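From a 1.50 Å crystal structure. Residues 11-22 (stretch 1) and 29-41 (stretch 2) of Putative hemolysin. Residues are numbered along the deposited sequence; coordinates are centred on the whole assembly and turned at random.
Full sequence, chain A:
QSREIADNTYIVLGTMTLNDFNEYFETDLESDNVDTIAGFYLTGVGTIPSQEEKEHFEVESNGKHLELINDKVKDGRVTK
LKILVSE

Stretch 1 (11-22) IVLGTMTLNDFN
Stretch 2 29-41: LESDNVDTIAGFY

Stretch 1 leaves a β-strand (11-13, extended, phi/psi near -120/145 at V12), passes through a type I turn from L13 to M16, closed by M16 N to L13 O at 2.9 Å, and enters a helix at L18. Stretch 2 starts as an extended loop, with E30 and S31 near -156/150, then makes a type II turn from S31 to V34 with N33 at 63/28, and becomes helical at I37. The axes of helices 18-22 and 37-41 lie 10.2 Å apart at closest approach and their directions differ by 93°, so the helices are nearly perpendicular.

The backbones meet where both helices begin. T17 and T36 form a single β-bridge with CA atoms 4.0 Å apart, and G14 lies opposite A38 with CA atoms 4.4 Å apart. L18 N donates to D35 O (2.9 Å) and I37 N to M16 O (2.9 Å), both nearly linear at 166° and 165°; A38 N donates to G14 O at 3.1 Å. Helix-start amides lack an acceptor one turn earlier in their own helix, and here each stretch supplies acceptors to the other: D35 O serves L18 N, while M16 O and G14 O, at the turn of stretch 1, serve I37 N and A38 N. T17 CA also approaches D35 O at 3.4 Å in a CA-H...O contact. The close approach leaves little room at G14, where an ideal CB would lie 3.1 Å from A38 CB.

Each bridging threonine is also an N-cap with a p rotamer. T17 OG1 accepts from D20 N at 2.9 Å, and T36 OG1 from G39 N at 3.2 Å, so side chains satisfy further free amides.

A second polar site joins N22 to L29. With chi1 at -77° and chi2 at -30°, the N22 amide pairs with one residue's backbone: L29 N donates to N22 OD1 (2.9 Å), while N22 ND2 donates to L29 O (3.0 Å).

An apolar cluster completes the contact. I37 (chi1 t, chi2 p) sets its CD1 over one face of the F21 ring, 3.7 Å from the centroid and 10° off the normal, a CH-pi contact; F21 has chi1 t and chi2 96°. I37 CG2 lies 4.0 Å from both V12 CG2 and M16 CB. L18 (chi1 -88°, chi2 t) is the residue most covered by the opposing stretch: its CD2 lies 3.8 Å from I37 CD1 and 4.0 Å from F40 CB, and its CD1 is 3.9 Å from V34 CG1. L29 (m, t) points toward stretch 1, placing CD1 3.5 Å from F21 CE2. Together the stretches bury 613 Å², summed over both sides.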

# COMPACT_ATOMS: atom_id res chain seq x y z
N ILE A 11 13.11 -7.53 12.81
CA ILE A 11 11.76 -7.52 12.23
C ILE A 11 11.00 -6.40 12.91
O ILE A 11 10.99 -6.30 14.14
CB ILE A 11 11.02 -8.87 12.39
CG1 ILE A 11 11.81 -9.98 11.69
CG2 ILE A 11 9.62 -8.80 11.81
CD1 ILE A 11 11.84 -9.90 10.19
N VAL A 12 10.40 -5.53 12.09
CA VAL A 12 9.54 -4.46 12.59
C VAL A 12 8.13 -4.59 12.03
O VAL A 12 7.96 -4.96 10.88
CB VAL A 12 10.07 -3.02 12.30
CG1 VAL A 12 11.48 -2.88 12.87
CG2 VAL A 12 10.00 -2.66 10.85
N LEU A 13 7.15 -4.21 12.86
CA LEU A 13 5.79 -4.08 12.42
C LEU A 13 5.67 -2.89 11.49
O LEU A 13 6.22 -1.81 11.75
CB LEU A 13 4.84 -3.91 13.60
CG LEU A 13 4.89 -5.05 14.61
CD1 LEU A 13 3.78 -4.82 15.62
CD2 LEU A 13 4.78 -6.44 13.96
N GLY A 14 4.95 -3.09 10.39
CA GLY A 14 4.75 -2.02 9.41
C GLY A 14 4.09 -0.79 10.01
O GLY A 14 4.25 0.32 9.53
N THR A 15 3.28 -1.02 11.03
CA THR A 15 2.53 0.05 11.71
C THR A 15 3.42 0.85 12.67
O THR A 15 2.98 1.85 13.22
CB THR A 15 1.31 -0.50 12.48
OG1 THR A 15 1.75 -1.58 13.31
CG2 THR A 15 0.26 -0.97 11.50
N MET A 16 4.66 0.40 12.89
CA MET A 16 5.59 1.19 13.74
C MET A 16 5.70 2.62 13.15
O MET A 16 5.94 2.82 11.96
CB MET A 16 6.95 0.52 13.83
CG MET A 16 7.95 1.17 14.80
SD MET A 16 9.54 0.24 14.87
CE MET A 16 10.28 0.77 16.50
N THR A 17 5.49 3.64 14.00
CA THR A 17 5.55 4.99 13.49
C THR A 17 6.98 5.32 13.11
O THR A 17 7.92 4.75 13.64
CB THR A 17 5.07 6.04 14.53
OG1 THR A 17 6.03 6.13 15.59
CG2 THR A 17 3.71 5.65 15.11
N LEU A 18 7.15 6.27 12.21
CA LEU A 18 8.50 6.68 11.85
C LEU A 18 9.21 7.28 13.03
O LEU A 18 10.43 7.11 13.19
CB LEU A 18 8.54 7.70 10.75
CG LEU A 18 8.56 7.20 9.34
CD1 LEU A 18 8.86 8.38 8.38
CD2 LEU A 18 9.57 6.04 9.14
N ASN A 19 8.48 7.99 13.88
CA ASN A 19 9.10 8.56 15.08
C ASN A 19 9.63 7.46 16.02
O ASN A 19 10.73 7.54 16.56
CB ASN A 19 8.13 9.48 15.79
CG ASN A 19 7.91 10.79 15.04
OD1 ASN A 19 8.75 11.20 14.22
ND2 ASN A 19 6.82 11.48 15.34
N ASP A 20 8.84 6.40 16.23
CA ASP A 20 9.30 5.30 17.07
C ASP A 20 10.47 4.56 16.39
O ASP A 20 11.45 4.17 17.04
CB ASP A 20 8.14 4.35 17.37
CG ASP A 20 7.14 4.91 18.38
OD1 ASP A 20 7.29 6.09 18.82
OD2 ASP A 20 6.19 4.16 18.73
N PHE A 21 10.38 4.33 15.07
CA PHE A 21 11.44 3.69 14.32
C PHE A 21 12.75 4.47 14.48
O PHE A 21 13.81 3.91 14.78
CB PHE A 21 11.04 3.60 12.84
CG PHE A 21 12.03 2.89 11.99
CD1 PHE A 21 11.88 1.55 11.70
CD2 PHE A 21 13.12 3.56 11.50
CE1 PHE A 21 12.82 0.88 10.91
CE2 PHE A 21 14.09 2.90 10.71
CZ PHE A 21 13.95 1.55 10.44
N ASN A 22 12.66 5.77 14.28
CA ASN A 22 13.83 6.63 14.33
C ASN A 22 14.47 6.64 15.72
O ASN A 22 15.69 6.71 15.84
CB ASN A 22 13.47 8.05 13.89
CG ASN A 22 13.33 8.18 12.39
OD1 ASN A 22 13.99 7.46 11.63
ND2 ASN A 22 12.53 9.15 11.95
N LEU A 29 14.65 9.18 9.38
CA LEU A 29 13.88 8.94 8.15
C LEU A 29 12.67 9.84 8.13
O LEU A 29 12.05 10.05 9.17
CB LEU A 29 13.39 7.50 8.10
CG LEU A 29 14.49 6.44 8.13
CD1 LEU A 29 13.90 5.06 7.91
CD2 LEU A 29 15.60 6.81 7.11
N GLU A 30 12.35 10.38 6.97
CA GLU A 30 11.12 11.16 6.82
C GLU A 30 10.69 11.14 5.38
O GLU A 30 11.51 11.01 4.48
CB GLU A 30 11.33 12.59 7.29
CG GLU A 30 12.38 13.34 6.52
CD GLU A 30 12.63 14.74 7.08
OE1 GLU A 30 11.64 15.46 7.41
OE2 GLU A 30 13.82 15.13 7.21
N SER A 31 9.39 11.27 5.17
CA SER A 31 8.85 11.42 3.83
C SER A 31 7.51 12.12 3.93
O SER A 31 6.77 11.97 4.90
CB SER A 31 8.73 10.07 3.17
OG SER A 31 8.06 10.13 1.94
N ASP A 32 7.20 12.92 2.91
CA ASP A 32 5.94 13.62 2.87
C ASP A 32 4.77 12.65 2.86
O ASP A 32 4.80 11.65 2.16
CB ASP A 32 5.88 14.50 1.60
CG ASP A 32 6.71 15.80 1.73
OD1 ASP A 32 7.17 16.16 2.83
OD2 ASP A 32 6.84 16.49 0.70
N ASN A 33 3.74 12.95 3.65
CA ASN A 33 2.50 12.15 3.67
C ASN A 33 2.72 10.72 4.14
O ASN A 33 1.98 9.80 3.75
CB ASN A 33 1.79 12.15 2.29
CG ASN A 33 0.30 11.72 2.37
OD1 ASN A 33 -0.30 11.77 3.44
ND2 ASN A 33 -0.29 11.33 1.23
N VAL A 34 3.74 10.54 4.98
CA VAL A 34 4.03 9.27 5.60
C VAL A 34 4.13 9.37 7.12
O VAL A 34 4.79 10.27 7.63
CB VAL A 34 5.38 8.72 5.02
CG1 VAL A 34 5.96 7.58 5.84
CG2 VAL A 34 5.13 8.33 3.57
N ASP A 35 3.52 8.40 7.79
CA ASP A 35 3.57 8.29 9.24
C ASP A 35 4.25 7.07 9.79
O ASP A 35 4.71 7.10 10.94
CB ASP A 35 2.15 8.39 9.79
CG ASP A 35 1.55 9.77 9.52
OD1 ASP A 35 2.18 10.78 9.92
OD2 ASP A 35 0.49 9.82 8.92
N THR A 36 4.27 5.98 9.01
CA THR A 36 4.80 4.72 9.53
C THR A 36 5.91 4.18 8.64
O THR A 36 6.12 4.64 7.52
CB THR A 36 3.71 3.61 9.58
OG1 THR A 36 3.29 3.25 8.25
CG2 THR A 36 2.52 4.05 10.38
N ILE A 37 6.65 3.23 9.18
CA ILE A 37 7.75 2.60 8.44
C ILE A 37 7.23 1.89 7.19
O ILE A 37 7.89 1.97 6.14
CB ILE A 37 8.60 1.71 9.34
CG1 ILE A 37 9.91 1.32 8.63
CG2 ILE A 37 7.82 0.51 9.88
CD1 ILE A 37 10.78 2.51 8.23
N ALA A 38 6.06 1.25 7.25
CA ALA A 38 5.49 0.67 6.01
C ALA A 38 5.21 1.75 4.97
O ALA A 38 5.44 1.56 3.77
CB ALA A 38 4.22 -0.14 6.26
N GLY A 39 4.67 2.88 5.41
CA GLY A 39 4.39 3.97 4.50
C GLY A 39 5.67 4.46 3.85
O GLY A 39 5.71 4.76 2.65
N PHE A 40 6.72 4.62 4.66
CA PHE A 40 8.02 5.07 4.15
C PHE A 40 8.57 4.08 3.10
O PHE A 40 9.06 4.47 2.01
CB PHE A 40 8.99 5.24 5.31
CG PHE A 40 10.36 5.65 4.91
CD1 PHE A 40 10.69 6.97 4.79
CD2 PHE A 40 11.32 4.71 4.66
CE1 PHE A 40 11.94 7.36 4.39
CE2 PHE A 40 12.60 5.07 4.27
CZ PHE A 40 12.91 6.40 4.13
N TYR A 41 8.51 2.79 3.44
CA TYR A 41 9.02 1.75 2.55
C TYR A 41 8.22 1.72 1.26
O TYR A 41 8.78 1.70 0.15
CB TYR A 41 8.94 0.42 3.26
CG TYR A 41 9.09 -0.77 2.38
CD1 TYR A 41 10.34 -1.31 2.08
CD2 TYR A 41 7.97 -1.44 1.92
CE1 TYR A 41 10.47 -2.46 1.29
CE2 TYR A 41 8.09 -2.57 1.10
CZ TYR A 41 9.34 -3.09 0.81
OH TYR A 41 9.41 -4.24 0.05